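Local structure of polycyclic ketone monooxygenase (Myceliophthora thermophila, 5MQ6) at residues G278-Q283 and V473-Y478; V272-T277 and P286-Y291; Y296-T301 and K450-A455. The protein catalyses Baeyer-Villiger oxidation of ketones, notably bulky polycyclic ones, to esters or lactones, using bound FAD and NADPH. All coordinates share one frame; numbering follows the deposited sequence.

Contact 1. Residues G278-Q283 and V473-Y478; sequences GATAIQ and VLSTGY. With NDP (NADPH dihydro-nicotinamide-adenine-dinucleotide phosphate), chain C.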
loop_
_atom_site.group_PDB
_atom_site.type_symbol
_atom_site.label_atom_id
_atom_site.label_comp_id
_atom_site.label_asym_id
_atom_site.label_seq_id
_atom_site.Cartn_x
_atom_site.Cartn_y
_atom_site.Cartn_z
ATOM N N GLY A 278 -3.586 -0.207 14.044
ATOM C CA GLY A 278 -2.558 -0.262 12.952
ATOM C C GLY A 278 -1.868 1.086 12.881
ATOM O O GLY A 278 -2.109 1.964 13.728
ATOM N N ALA A 279 -1.099 1.344 11.826
ATOM C CA ALA A 279 -0.348 2.575 11.726
ATOM C C ALA A 279 -1.224 3.814 11.831
ATOM O O ALA A 279 -0.873 4.850 12.443
ATOM C CB ALA A 279 0.402 2.587 10.411
ATOM N N THR A 280 -2.395 3.740 11.231
ATOM C CA THR A 280 -3.298 4.897 11.277
ATOM C C THR A 280 -3.697 5.200 12.719
ATOM O O THR A 280 -3.677 6.352 13.139
ATOM C CB THR A 280 -4.589 4.620 10.477
ATOM O OG1 THR A 280 -4.256 4.567 9.113
ATOM C CG2 THR A 280 -5.529 5.681 10.660
ATOM N N ALA A 281 -4.128 4.185 13.443
ATOM C CA ALA A 281 -4.470 4.400 14.875
ATOM C C ALA A 281 -3.269 4.945 15.716
ATOM O O ALA A 281 -3.426 5.861 16.547
ATOM C CB ALA A 281 -5.016 3.146 15.436
ATOM N N ILE A 282 -2.084 4.406 15.477
ATOM C CA ILE A 282 -0.879 4.895 16.134
ATOM C C ILE A 282 -0.680 6.415 15.970
ATOM O O ILE A 282 -0.271 7.132 16.914
ATOM C CB ILE A 282 0.354 4.051 15.722
ATOM C CG1 ILE A 282 0.523 2.768 16.562
ATOM C CG2 ILE A 282 1.665 4.767 15.918
ATOM C CD1 ILE A 282 -0.688 1.889 16.702
ATOM N N GLN A 283 -1.024 6.926 14.794
ATOM C CA GLN A 283 -0.843 8.347 14.494
ATOM C C GLN A 283 -2.038 9.143 15.040
ATOM O O GLN A 283 -1.829 10.258 15.499
ATOM C CB GLN A 283 -0.627 8.588 12.983
ATOM C CG GLN A 283 0.712 8.135 12.517
ATOM C CD GLN A 283 0.962 8.310 10.998
ATOM O OE1 GLN A 283 0.062 8.671 10.229
ATOM N NE2 GLN A 283 2.225 8.053 10.564
ATOM N N VAL A 473 -14.843 6.105 15.411
ATOM C CA VAL A 473 -13.812 6.177 14.353
ATOM C C VAL A 473 -13.369 4.780 13.972
ATOM O O VAL A 473 -13.051 3.998 14.829
ATOM C CB VAL A 473 -12.554 6.926 14.855
ATOM C CG1 VAL A 473 -11.556 7.152 13.736
ATOM C CG2 VAL A 473 -12.936 8.269 15.448
ATOM N N LEU A 474 -13.395 4.487 12.675
ATOM C CA LEU A 474 -13.077 3.189 12.113
ATOM C C LEU A 474 -11.701 3.325 11.457
ATOM O O LEU A 474 -11.497 4.008 10.452
ATOM C CB LEU A 474 -14.128 2.724 11.107
ATOM C CG LEU A 474 -15.588 2.577 11.615
ATOM C CD1 LEU A 474 -16.513 2.021 10.511
ATOM C CD2 LEU A 474 -15.710 1.719 12.867
ATOM N N SER A 475 -10.733 2.739 12.130
ATOM C CA SER A 475 -9.357 2.697 11.689
ATOM C C SER A 475 -9.079 1.214 11.443
ATOM O O SER A 475 -8.130 0.615 12.004
ATOM C CB SER A 475 -8.512 3.269 12.808
ATOM O OG SER A 475 -7.231 2.931 12.602
ATOM N N THR A 476 -9.950 0.626 10.617
ATOM C CA THR A 476 -9.994 -0.788 10.388
ATOM C C THR A 476 -9.365 -1.160 9.023
ATOM O O THR A 476 -9.408 -2.325 8.578
ATOM C CB THR A 476 -11.422 -1.277 10.520
ATOM O OG1 THR A 476 -12.284 -0.312 9.921
ATOM C CG2 THR A 476 -11.774 -1.359 12.015
ATOM N N GLY A 477 -8.740 -0.199 8.377
ATOM C CA GLY A 477 -7.840 -0.546 7.333
ATOM C C GLY A 477 -8.566 -0.640 6.005
ATOM O O GLY A 477 -9.638 -0.057 5.855
ATOM N N TYR A 478 -7.930 -1.335 5.062
ATOM C CA TYR A 478 -8.269 -1.369 3.620
ATOM C C TYR A 478 -8.272 -2.782 3.153
ATOM O O TYR A 478 -7.582 -3.616 3.703
ATOM C CB TYR A 478 -7.191 -0.650 2.773
ATOM C CG TYR A 478 -6.913 0.722 3.272
ATOM C CD1 TYR A 478 -6.144 0.907 4.428
ATOM C CD2 TYR A 478 -7.472 1.875 2.636
ATOM C CE1 TYR A 478 -5.906 2.201 4.941
ATOM C CE2 TYR A 478 -7.215 3.188 3.142
ATOM C CZ TYR A 478 -6.436 3.349 4.307
ATOM O OH TYR A 478 -6.142 4.608 4.845
HETATM P PA NDP C . -4.639 -1.905 9.332
HETATM O O1A NDP C . -5.391 -2.934 8.418
HETATM O O2A NDP C . -3.140 -1.894 9.494
HETATM O O5B NDP C . -5.379 -1.939 10.757
HETATM C C5B NDP C . -6.757 -2.208 10.910
HETATM C C4B NDP C . -6.914 -2.420 12.403
HETATM O O4B NDP C . -8.296 -2.739 12.713
HETATM C C3B NDP C . -6.031 -3.567 12.902
HETATM O O3B NDP C . -5.316 -3.134 14.074
HETATM C C2B NDP C . -7.071 -4.641 13.134
HETATM O O2B NDP C . -6.675 -5.663 14.094
HETATM C C1B NDP C . -8.277 -3.840 13.570
HETATM N N9A NDP C . -9.500 -4.638 13.455
HETATM C C8A NDP C . -9.972 -5.325 12.365
HETATM N N7A NDP C . -11.116 -5.973 12.661
HETATM C C5A NDP C . -11.338 -5.675 13.967
HETATM C C6A NDP C . -12.362 -6.058 14.930
HETATM N N6A NDP C . -13.333 -6.861 14.515
HETATM N N1A NDP C . -12.263 -5.565 16.183
HETATM C C2A NDP C . -11.248 -4.744 16.605
HETATM N N3A NDP C . -10.249 -4.350 15.797
HETATM C C4A NDP C . -10.278 -4.803 14.495
HETATM O O3 NDP C . -4.981 -0.419 8.863
HETATM P PN NDP C . -4.196 1.006 9.096
HETATM O O1N NDP C . -5.115 2.070 8.414
HETATM O O2N NDP C . -3.865 1.230 10.554
HETATM O O5D NDP C . -2.806 0.861 8.280
HETATM C C5D NDP C . -2.873 0.426 6.879
HETATM C C4D NDP C . -1.559 0.672 6.160
HETATM O O4D NDP C . -1.339 2.087 5.966
HETATM C C3D NDP C . -0.387 0.305 7.074
HETATM O O3D NDP C . -0.212 -1.128 7.386
HETATM C C2D NDP C . 0.766 1.120 6.450
HETATM O O2D NDP C . 1.266 0.484 5.229
HETATM C C1D NDP C . 0.068 2.463 6.241
HETATM P P2B NDP C . -5.920 -6.996 13.560
HETATM O O1X NDP C . -6.735 -7.439 12.337
HETATM O O2X NDP C . -6.040 -8.064 14.626
HETATM O O3X NDP C . -4.443 -6.623 13.365
HETATM O O HOH W 1 -5.429 1.162 12.536
HETATM O O HOH W 2 -6.631 5.549 7.245
#

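Contact 2. Residues V272-T277 and P286-Y291; sequences VGIIGT and PKLAKY. With NDP (NADPH dihydro-nicotinamide-adenine-dinucleotide phosphate), chain C.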
loop_
_atom_site.group_PDB
_atom_site.type_symbol
_atom_site.label_atom_id
_atom_site.label_comp_id
_atom_site.label_asym_id
_atom_site.label_seq_id
_atom_site.Cartn_x
_atom_site.Cartn_y
_atom_site.Cartn_z
ATOM N N VAL A 272 -15.339 9.311 22.624
ATOM C CA VAL A 272 -14.865 8.857 21.293
ATOM C C VAL A 272 -14.329 7.399 21.305
ATOM O O VAL A 272 -13.511 7.049 22.157
ATOM C CB VAL A 272 -13.774 9.826 20.750
ATOM C CG1 VAL A 272 -13.291 9.392 19.397
ATOM C CG2 VAL A 272 -14.257 11.243 20.688
ATOM N N GLY A 273 -14.777 6.567 20.360
ATOM C CA GLY A 273 -14.307 5.190 20.231
ATOM C C GLY A 273 -13.436 5.105 18.986
ATOM O O GLY A 273 -13.755 5.723 17.953
ATOM N N ILE A 274 -12.338 4.354 19.059
ATOM C CA ILE A 274 -11.556 3.995 17.822
ATOM C C ILE A 274 -11.350 2.493 17.712
ATOM O O ILE A 274 -10.837 1.863 18.645
ATOM C CB ILE A 274 -10.270 4.824 17.625
ATOM C CG1 ILE A 274 -9.567 4.452 16.271
ATOM C CG2 ILE A 274 -9.286 4.663 18.796
ATOM C CD1 ILE A 274 -8.605 5.467 15.811
ATOM N N ILE A 275 -11.819 1.898 16.603
ATOM C CA ILE A 275 -11.577 0.471 16.349
ATOM C C ILE A 275 -10.330 0.338 15.538
ATOM O O ILE A 275 -10.240 0.951 14.513
ATOM C CB ILE A 275 -12.727 -0.206 15.647
ATOM C CG1 ILE A 275 -13.957 -0.069 16.551
ATOM C CG2 ILE A 275 -12.456 -1.698 15.380
ATOM C CD1 ILE A 275 -15.181 -0.652 15.937
ATOM N N GLY A 276 -9.359 -0.417 16.055
ATOM C CA GLY A 276 -8.104 -0.663 15.351
ATOM C C GLY A 276 -6.875 -0.046 16.024
ATOM O O GLY A 276 -6.898 1.058 16.673
ATOM N N THR A 277 -5.777 -0.770 15.863
ATOM C CA THR A 277 -4.460 -0.366 16.395
ATOM C C THR A 277 -3.316 -0.539 15.318
ATOM O O THR A 277 -2.188 -0.902 15.665
ATOM C CB THR A 277 -4.180 -1.160 17.704
ATOM O OG1 THR A 277 -4.258 -2.563 17.432
ATOM C CG2 THR A 277 -5.240 -0.896 18.790
ATOM N N PRO A 286 -3.088 9.750 19.627
ATOM C CA PRO A 286 -2.694 10.882 20.428
ATOM C C PRO A 286 -3.467 12.207 20.207
ATOM O O PRO A 286 -3.572 13.078 21.134
ATOM C CB PRO A 286 -1.226 11.070 20.046
ATOM C CG PRO A 286 -0.757 9.658 19.710
ATOM C CD PRO A 286 -1.932 9.047 19.025
ATOM N N LYS A 287 -3.953 12.370 18.974
ATOM C CA LYS A 287 -4.560 13.586 18.544
ATOM C C LYS A 287 -5.942 13.541 19.083
ATOM O O LYS A 287 -6.428 14.562 19.448
ATOM C CB LYS A 287 -4.645 13.686 17.016
ATOM C CG LYS A 287 -3.317 13.635 16.367
ATOM C CD LYS A 287 -2.409 14.774 16.746
ATOM C CE LYS A 287 -1.095 14.548 16.065
ATOM N NZ LYS A 287 -0.107 15.549 16.478
ATOM N N LEU A 288 -6.557 12.362 19.097
ATOM C CA LEU A 288 -7.862 12.180 19.703
ATOM C C LEU A 288 -7.846 12.397 21.213
ATOM O O LEU A 288 -8.792 13.027 21.730
ATOM C CB LEU A 288 -8.465 10.854 19.376
ATOM C CG LEU A 288 -8.856 10.620 17.878
ATOM C CD1 LEU A 288 -9.355 9.228 17.694
ATOM C CD2 LEU A 288 -9.932 11.590 17.351
ATOM N N ALA A 289 -6.812 11.861 21.892
ATOM C CA ALA A 289 -6.649 11.967 23.355
ATOM C C ALA A 289 -6.555 13.389 23.800
ATOM O O ALA A 289 -7.027 13.721 24.843
ATOM C CB ALA A 289 -5.411 11.216 23.822
ATOM N N LYS A 290 -5.967 14.247 23.009
ATOM C CA LYS A 290 -5.861 15.589 23.432
ATOM C C LYS A 290 -7.153 16.371 23.502
ATOM O O LYS A 290 -7.189 17.441 24.133
ATOM C CB LYS A 290 -4.928 16.316 22.554
ATOM C CG LYS A 290 -4.697 17.711 23.037
ATOM C CD LYS A 290 -3.544 18.357 22.353
ATOM C CE LYS A 290 -3.258 19.579 23.186
ATOM N NZ LYS A 290 -2.462 20.472 22.376
ATOM N N TYR A 291 -8.195 15.877 22.873
ATOM C CA TYR A 291 -9.452 16.637 22.765
ATOM C C TYR A 291 -10.629 15.970 23.312
ATOM O O TYR A 291 -11.496 16.644 23.825
ATOM C CB TYR A 291 -9.720 17.054 21.298
ATOM C CG TYR A 291 -8.802 18.179 20.981
ATOM C CD1 TYR A 291 -7.524 17.948 20.463
ATOM C CD2 TYR A 291 -9.158 19.466 21.287
ATOM C CE1 TYR A 291 -6.651 18.972 20.232
ATOM C CE2 TYR A 291 -8.276 20.487 21.057
ATOM C CZ TYR A 291 -7.020 20.245 20.549
ATOM O OH TYR A 291 -6.170 21.327 20.367
HETATM P PA NDP C . -4.639 -1.905 9.332
HETATM O O1A NDP C . -5.391 -2.934 8.418
HETATM O O2A NDP C . -3.140 -1.894 9.494
HETATM O O5B NDP C . -5.379 -1.939 10.757
HETATM C C5B NDP C . -6.757 -2.208 10.910
HETATM C C4B NDP C . -6.914 -2.420 12.403
HETATM O O4B NDP C . -8.296 -2.739 12.713
HETATM C C3B NDP C . -6.031 -3.567 12.902
HETATM O O3B NDP C . -5.316 -3.134 14.074
HETATM C C2B NDP C . -7.071 -4.641 13.134
HETATM O O2B NDP C . -6.675 -5.663 14.094
HETATM C C1B NDP C . -8.277 -3.840 13.570
HETATM N N9A NDP C . -9.500 -4.638 13.455
HETATM C C8A NDP C . -9.972 -5.325 12.365
HETATM N N7A NDP C . -11.116 -5.973 12.661
HETATM C C5A NDP C . -11.338 -5.675 13.967
HETATM C C6A NDP C . -12.362 -6.058 14.930
HETATM N N6A NDP C . -13.333 -6.861 14.515
HETATM N N1A NDP C . -12.263 -5.565 16.183
HETATM C C2A NDP C . -11.248 -4.744 16.605
HETATM N N3A NDP C . -10.249 -4.350 15.797
HETATM C C4A NDP C . -10.278 -4.803 14.495
HETATM O O3 NDP C . -4.981 -0.419 8.863
HETATM P PN NDP C . -4.196 1.006 9.096
HETATM O O1N NDP C . -5.115 2.070 8.414
HETATM O O2N NDP C . -3.865 1.230 10.554
HETATM O O5D NDP C . -2.806 0.861 8.280
HETATM C C5D NDP C . -2.873 0.426 6.879
HETATM C C4D NDP C . -1.559 0.672 6.160
HETATM O O4D NDP C . -1.339 2.087 5.966
HETATM C C3D NDP C . -0.387 0.305 7.074
HETATM O O3D NDP C . -0.212 -1.128 7.386
HETATM C C2D NDP C . 0.766 1.120 6.450
HETATM O O2D NDP C . 1.266 0.484 5.229
HETATM C C1D NDP C . 0.068 2.463 6.241
HETATM P P2B NDP C . -5.920 -6.996 13.560
HETATM O O1X NDP C . -6.735 -7.439 12.337
HETATM O O2X NDP C . -6.040 -8.064 14.626
HETATM O O3X NDP C . -4.443 -6.623 13.365
#

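Contact 3. Residues Y296-T301 and K450-A455; sequences YVFQRT and KGVDAA. With NDP (NADPH dihydro-nicotinamide-adenine-dinucleotide phosphate), chain C.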
loop_
_atom_site.group_PDB
_atom_site.type_symbol
_atom_site.label_atom_id
_atom_site.label_comp_id
_atom_site.label_asym_id
_atom_site.label_seq_id
_atom_site.Cartn_x
_atom_site.Cartn_y
_atom_site.Cartn_z
ATOM N N TYR A 296 -11.798 5.607 24.017
ATOM C CA TYR A 296 -11.725 4.201 24.122
ATOM C C TYR A 296 -11.066 3.646 22.854
ATOM O O TYR A 296 -11.531 3.933 21.751
ATOM C CB TYR A 296 -13.118 3.606 24.264
ATOM C CG TYR A 296 -13.731 4.031 25.587
ATOM C CD1 TYR A 296 -14.175 5.351 25.768
ATOM C CD2 TYR A 296 -13.797 3.152 26.667
ATOM C CE1 TYR A 296 -14.699 5.766 26.967
ATOM C CE2 TYR A 296 -14.334 3.560 27.880
ATOM C CZ TYR A 296 -14.781 4.865 28.006
ATOM O OH TYR A 296 -15.309 5.348 29.158
ATOM N N VAL A 297 -10.014 2.838 23.023
ATOM C CA VAL A 297 -9.322 2.246 21.925
ATOM C C VAL A 297 -9.607 0.763 21.882
ATOM O O VAL A 297 -9.267 0.032 22.800
ATOM C CB VAL A 297 -7.827 2.450 22.058
ATOM C CG1 VAL A 297 -7.143 1.650 20.968
ATOM C CG2 VAL A 297 -7.449 3.940 22.014
ATOM N N PHE A 298 -10.227 0.314 20.792
ATOM C CA PHE A 298 -10.644 -1.089 20.666
ATOM C C PHE A 298 -9.664 -1.911 19.845
ATOM O O PHE A 298 -9.522 -1.734 18.644
ATOM C CB PHE A 298 -12.089 -1.204 20.159
ATOM C CG PHE A 298 -13.110 -0.455 21.030
ATOM C CD1 PHE A 298 -13.261 0.924 20.936
ATOM C CD2 PHE A 298 -13.899 -1.137 21.948
ATOM C CE1 PHE A 298 -14.194 1.632 21.708
ATOM C CE2 PHE A 298 -14.818 -0.436 22.756
ATOM C CZ PHE A 298 -14.949 0.948 22.645
ATOM N N GLN A 299 -9.028 -2.860 20.522
ATOM C CA GLN A 299 -7.887 -3.592 20.023
ATOM C C GLN A 299 -8.145 -5.111 19.879
ATOM O O GLN A 299 -8.620 -5.832 20.785
ATOM C CB GLN A 299 -6.720 -3.416 20.985
ATOM C CG GLN A 299 -5.427 -4.115 20.490
ATOM C CD GLN A 299 -4.281 -3.929 21.473
ATOM O OE1 GLN A 299 -3.556 -2.917 21.448
ATOM N NE2 GLN A 299 -4.159 -4.875 22.397
ATOM N N ARG A 300 -7.788 -5.606 18.725
ATOM C CA ARG A 300 -7.740 -7.053 18.527
ATOM C C ARG A 300 -6.337 -7.561 18.451
ATOM O O ARG A 300 -6.072 -8.639 18.957
ATOM C CB ARG A 300 -8.500 -7.367 17.280
ATOM C CG ARG A 300 -8.664 -8.787 16.875
ATOM C CD ARG A 300 -8.518 -8.751 15.365
ATOM N NE ARG A 300 -9.152 -9.861 14.778
ATOM C CZ ARG A 300 -10.202 -9.803 13.989
ATOM N NH1 ARG A 300 -10.769 -8.657 13.609
ATOM N NH2 ARG A 300 -10.671 -10.940 13.549
ATOM N N THR A 301 -5.423 -6.824 17.836
ATOM C CA THR A 301 -3.975 -7.164 17.875
ATOM C C THR A 301 -3.116 -5.924 18.057
ATOM O O THR A 301 -3.129 -5.015 17.236
ATOM C CB THR A 301 -3.512 -7.931 16.632
ATOM O OG1 THR A 301 -4.390 -9.023 16.431
ATOM C CG2 THR A 301 -2.117 -8.569 16.804
ATOM N N LYS A 450 -9.999 -11.469 19.839
ATOM C CA LYS A 450 -11.299 -11.902 19.365
ATOM C C LYS A 450 -11.965 -10.808 18.496
ATOM O O LYS A 450 -12.700 -11.132 17.603
ATOM C CB LYS A 450 -12.154 -12.266 20.594
ATOM C CG LYS A 450 -13.082 -13.473 20.502
ATOM C CD LYS A 450 -13.961 -13.599 21.789
ATOM C CE LYS A 450 -15.406 -14.091 21.552
ATOM N NZ LYS A 450 -16.447 -13.150 22.110
ATOM N N GLY A 451 -11.652 -9.530 18.754
ATOM C CA GLY A 451 -12.262 -8.378 18.090
ATOM C C GLY A 451 -13.537 -7.914 18.755
ATOM O O GLY A 451 -14.010 -8.543 19.686
ATOM N N VAL A 452 -14.114 -6.818 18.278
ATOM C CA VAL A 452 -15.355 -6.322 18.850
ATOM C C VAL A 452 -16.557 -7.262 18.559
ATOM O O VAL A 452 -16.727 -7.767 17.465
ATOM C CB VAL A 452 -15.628 -4.883 18.399
ATOM C CG1 VAL A 452 -16.976 -4.373 18.908
ATOM C CG2 VAL A 452 -14.539 -3.979 18.893
ATOM N N ASP A 453 -17.380 -7.494 19.575
ATOM C CA ASP A 453 -18.411 -8.526 19.528
ATOM C C ASP A 453 -19.620 -8.134 18.708
ATOM O O ASP A 453 -20.148 -8.912 17.896
ATOM C CB ASP A 453 -18.852 -8.840 20.958
ATOM C CG ASP A 453 -17.901 -9.804 21.676
ATOM O OD1 ASP A 453 -17.251 -10.636 20.959
ATOM O OD2 ASP A 453 -17.843 -9.745 22.958
ATOM N N ALA A 454 -20.086 -6.929 18.967
ATOM C CA ALA A 454 -21.314 -6.464 18.403
ATOM C C ALA A 454 -21.350 -4.975 18.619
ATOM O O ALA A 454 -20.506 -4.419 19.351
ATOM C CB ALA A 454 -22.494 -7.151 19.113
ATOM N N ALA A 455 -22.304 -4.324 17.968
ATOM C CA ALA A 455 -22.622 -2.940 18.272
ATOM C C ALA A 455 -24.084 -2.795 18.521
ATOM O O ALA A 455 -24.865 -3.682 18.166
ATOM C CB ALA A 455 -22.247 -2.026 17.123
HETATM P PA NDP C . -4.639 -1.905 9.332
HETATM O O1A NDP C . -5.391 -2.934 8.418
HETATM O O2A NDP C . -3.140 -1.894 9.494
HETATM O O5B NDP C . -5.379 -1.939 10.757
HETATM C C5B NDP C . -6.757 -2.208 10.910
HETATM C C4B NDP C . -6.914 -2.420 12.403
HETATM O O4B NDP C . -8.296 -2.739 12.713
HETATM C C3B NDP C . -6.031 -3.567 12.902
HETATM O O3B NDP C . -5.316 -3.134 14.074
HETATM C C2B NDP C . -7.071 -4.641 13.134
HETATM O O2B NDP C . -6.675 -5.663 14.094
HETATM C C1B NDP C . -8.277 -3.840 13.570
HETATM N N9A NDP C . -9.500 -4.638 13.455
HETATM C C8A NDP C . -9.972 -5.325 12.365
HETATM N N7A NDP C . -11.116 -5.973 12.661
HETATM C C5A NDP C . -11.338 -5.675 13.967
HETATM C C6A NDP C . -12.362 -6.058 14.930
HETATM N N6A NDP C . -13.333 -6.861 14.515
HETATM N N1A NDP C . -12.263 -5.565 16.183
HETATM C C2A NDP C . -11.248 -4.744 16.605
HETATM N N3A NDP C . -10.249 -4.350 15.797
HETATM C C4A NDP C . -10.278 -4.803 14.495
HETATM O O3 NDP C . -4.981 -0.419 8.863
HETATM P PN NDP C . -4.196 1.006 9.096
HETATM O O1N NDP C . -5.115 2.070 8.414
HETATM O O2N NDP C . -3.865 1.230 10.554
HETATM O O5D NDP C . -2.806 0.861 8.280
HETATM C C5D NDP C . -2.873 0.426 6.879
HETATM C C4D NDP C . -1.559 0.672 6.160
HETATM O O4D NDP C . -1.339 2.087 5.966
HETATM C C3D NDP C . -0.387 0.305 7.074
HETATM O O3D NDP C . -0.212 -1.128 7.386
HETATM C C2D NDP C . 0.766 1.120 6.450
HETATM O O2D NDP C . 1.266 0.484 5.229
HETATM C C1D NDP C . 0.068 2.463 6.241
HETATM P P2B NDP C . -5.920 -6.996 13.560
HETATM O O1X NDP C . -6.735 -7.439 12.337
HETATM O O2X NDP C . -6.040 -8.064 14.626
HETATM O O3X NDP C . -4.443 -6.623 13.365
#

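Contact 1. Residues G278-Q283 and V473-Y478
Ser-475 meets the first turn of helix 279-289 chiefly through its hydroxyl. OG lies 3.6 Å from Ala-281 CB and 3.8 Å from Thr-280 CG2, distances of packing, and its approach to Ala-281 N has too poor an angle for a hydrogen bond. With OG anti to the backbone N (chi1 164°), the hydroxyl stands between the end of strand 471-474 and the helix. There it closes on water 1, with Ser-475 OG to the water oxygen only 2.5 Å. The same water accepts from Gly-278 N at 2.7 Å, and weakly from Ala-281 N, while donating to NADPH O2N, so the two segments are joined mainly through solvent and cofactor. This is the pyrophosphate end of a Rossmann-type dinucleotide site: Gly-278 is the N-cap, and together with Gly-276 and Ala-281 it fits a GxGxxA pattern. Thr-280 grips the nicotinamide-side phosphate twice. Its backbone N donates to NADPH O2N (3.0 Å, N-H...O angle 151°), and its OG1, anti to the carbonyl carbon and beside that N (chi1 -69°), donates to NADPH O1N at 2.7 Å. The helix N-terminus pointing at this phosphate would be expected to favour its negative charge. From the second segment, Gly-477, with no side chain in the way, brings its CA within 3.2 Å of the bridging NADPH O3. The Tyr-478 ring turns its edge to O1N. Further out, water 2 donates to both Thr-280 OG1 and Tyr-478 OH, the latter at 2.6 Å, and Asn-125 also hydrogen-bonds that hydroxyl. FAD touches Tyr-478 as well.

Contact 2. Residues V272-T277 and P286-Y291
Leu-288 CD1 is met by Val-272 CG1 and Ile-274 CD1 because of how the side chains are turned. Leu-288 has CG anti to its own carbonyl carbon and CD1 anti to CA (chi2 176°), which extends the chain so that CD1 reaches the strand residues. Ile-274 stretches its CG1-CD1 arm in answer, with CG1 anti to N (chi1 -176°). The two contacts are equally long: Leu-288 CD1 is 4.3 Å from Val-272 CG1 and also 4.3 Å from Ile-274 CD1. Both are loose van der Waals contacts, no hydrogen bond crosses between the segments, and the 113 Å² buried is shared by these three residues. Val-272 and Ile-274, two apart on strand 271-275, direct CB to the same face of the sheet, with Gly-273 between them. Strand, helix 279-289 and strand 294-299 form a beta-alpha-beta unit of the Rossmann-type NADPH-binding fold, and the contact packs the far part of its helix onto the sheet. Leu-288 also touches Leu-295 of the next strand, while Val-473 of the strand on the other side lies against both Val-272 and Ile-274. Within the helix, Pro-286 has no N-H to give, and Lys-287 N also lacks its bond to the preceding turn; the helix is kinked there. Beyond the kink Lys-290 N donates to Pro-286 O at 3.3 Å. Lys-287 NZ makes a salt bridge with Glu-262. At the other end of the strand segment the chain turns to the cofactor. Thr-277 N donates to NADPH O3B at 3.0 Å, Gly-276 CA passes 3.4 Å from the ribose oxygen O4B, and Ile-275 CG2 rests 3.5 Å from adenine N3A.

Contact 3. Residues Y296-T301 and K450-A455
Apolar contact between Phe-298 and Val-452 joins the two segments beside the adenine of NADPH: Phe-298 CB and Val-452 CG2 are 3.9 Å apart, and the methyl sits obliquely to the phenyl ring. Strand 294-299 is the second strand of the beta-alpha-beta unit in this Rossmann-type domain, and loop 450-453 runs along the N1A edge of the adenine, past the C-terminal end of that strand. A second packing contact is aliphatic on backbone. Arg-300 CG, anti to its own backbone N (chi1 -177°), comes to 3.6 Å from Gly-451 N, where the chains are nearest, with CA atoms 4.7 Å apart. No hydrogen bond runs directly between the segments; several polar groups turn to the cofactor instead. Val-452 N donates to N1A at 3.1 Å (N-H...N angle 162°), close to the adenine plane, so main chain meets this edge of the base. Gly-451, with positive phi, holds its CA out of that plane, 3.4 Å from N1A. Arg-300 NH1 also stands above the plane, by the N7A-C5A bond and 2.9 Å from N7A, which lies at the guanidinium's edge; Ile-275 packs on the opposite face. Thr-301 OG1 donates to O2X of the 2'-phosphate, although the modelled place of that oxygen is less sure. Arg-33 is a second hydrogen-bond partner of the Thr-301 hydroxyl. The ionic part lies within the loop, at its exposed end: Lys-450 NZ bridges back to Asp-453 OD1 at 2.9 Å, meeting the carboxylate on its syn side and 22° out of its plane.

All three contacts line the same NADPH site and reach the same parallel sheet; contact 3 joins it to the loop leading into a small antiparallel sheet. Contacts 1 and 2 share helix 279-289, its first turn in contact 1, its later part in contact 2, and their strands 471-474 and 271-275 are neighbours, joined by the probable bond Val-473 N to Gly-273 O. Contact 3 adds the next strand, 294-299, with Phe-298 N probably bonded to Ile-274 O. Every touching residue of contacts 1 and 2 is buried; contact 3 reaches the surface at Lys-450. Chemistry follows place: water and phosphate bonding in contact 1, purely aliphatic packing between the segments in contact 2, apolar packing and backbone bonding at the adenine in contact 3, with a less certain 2'-phosphate bond.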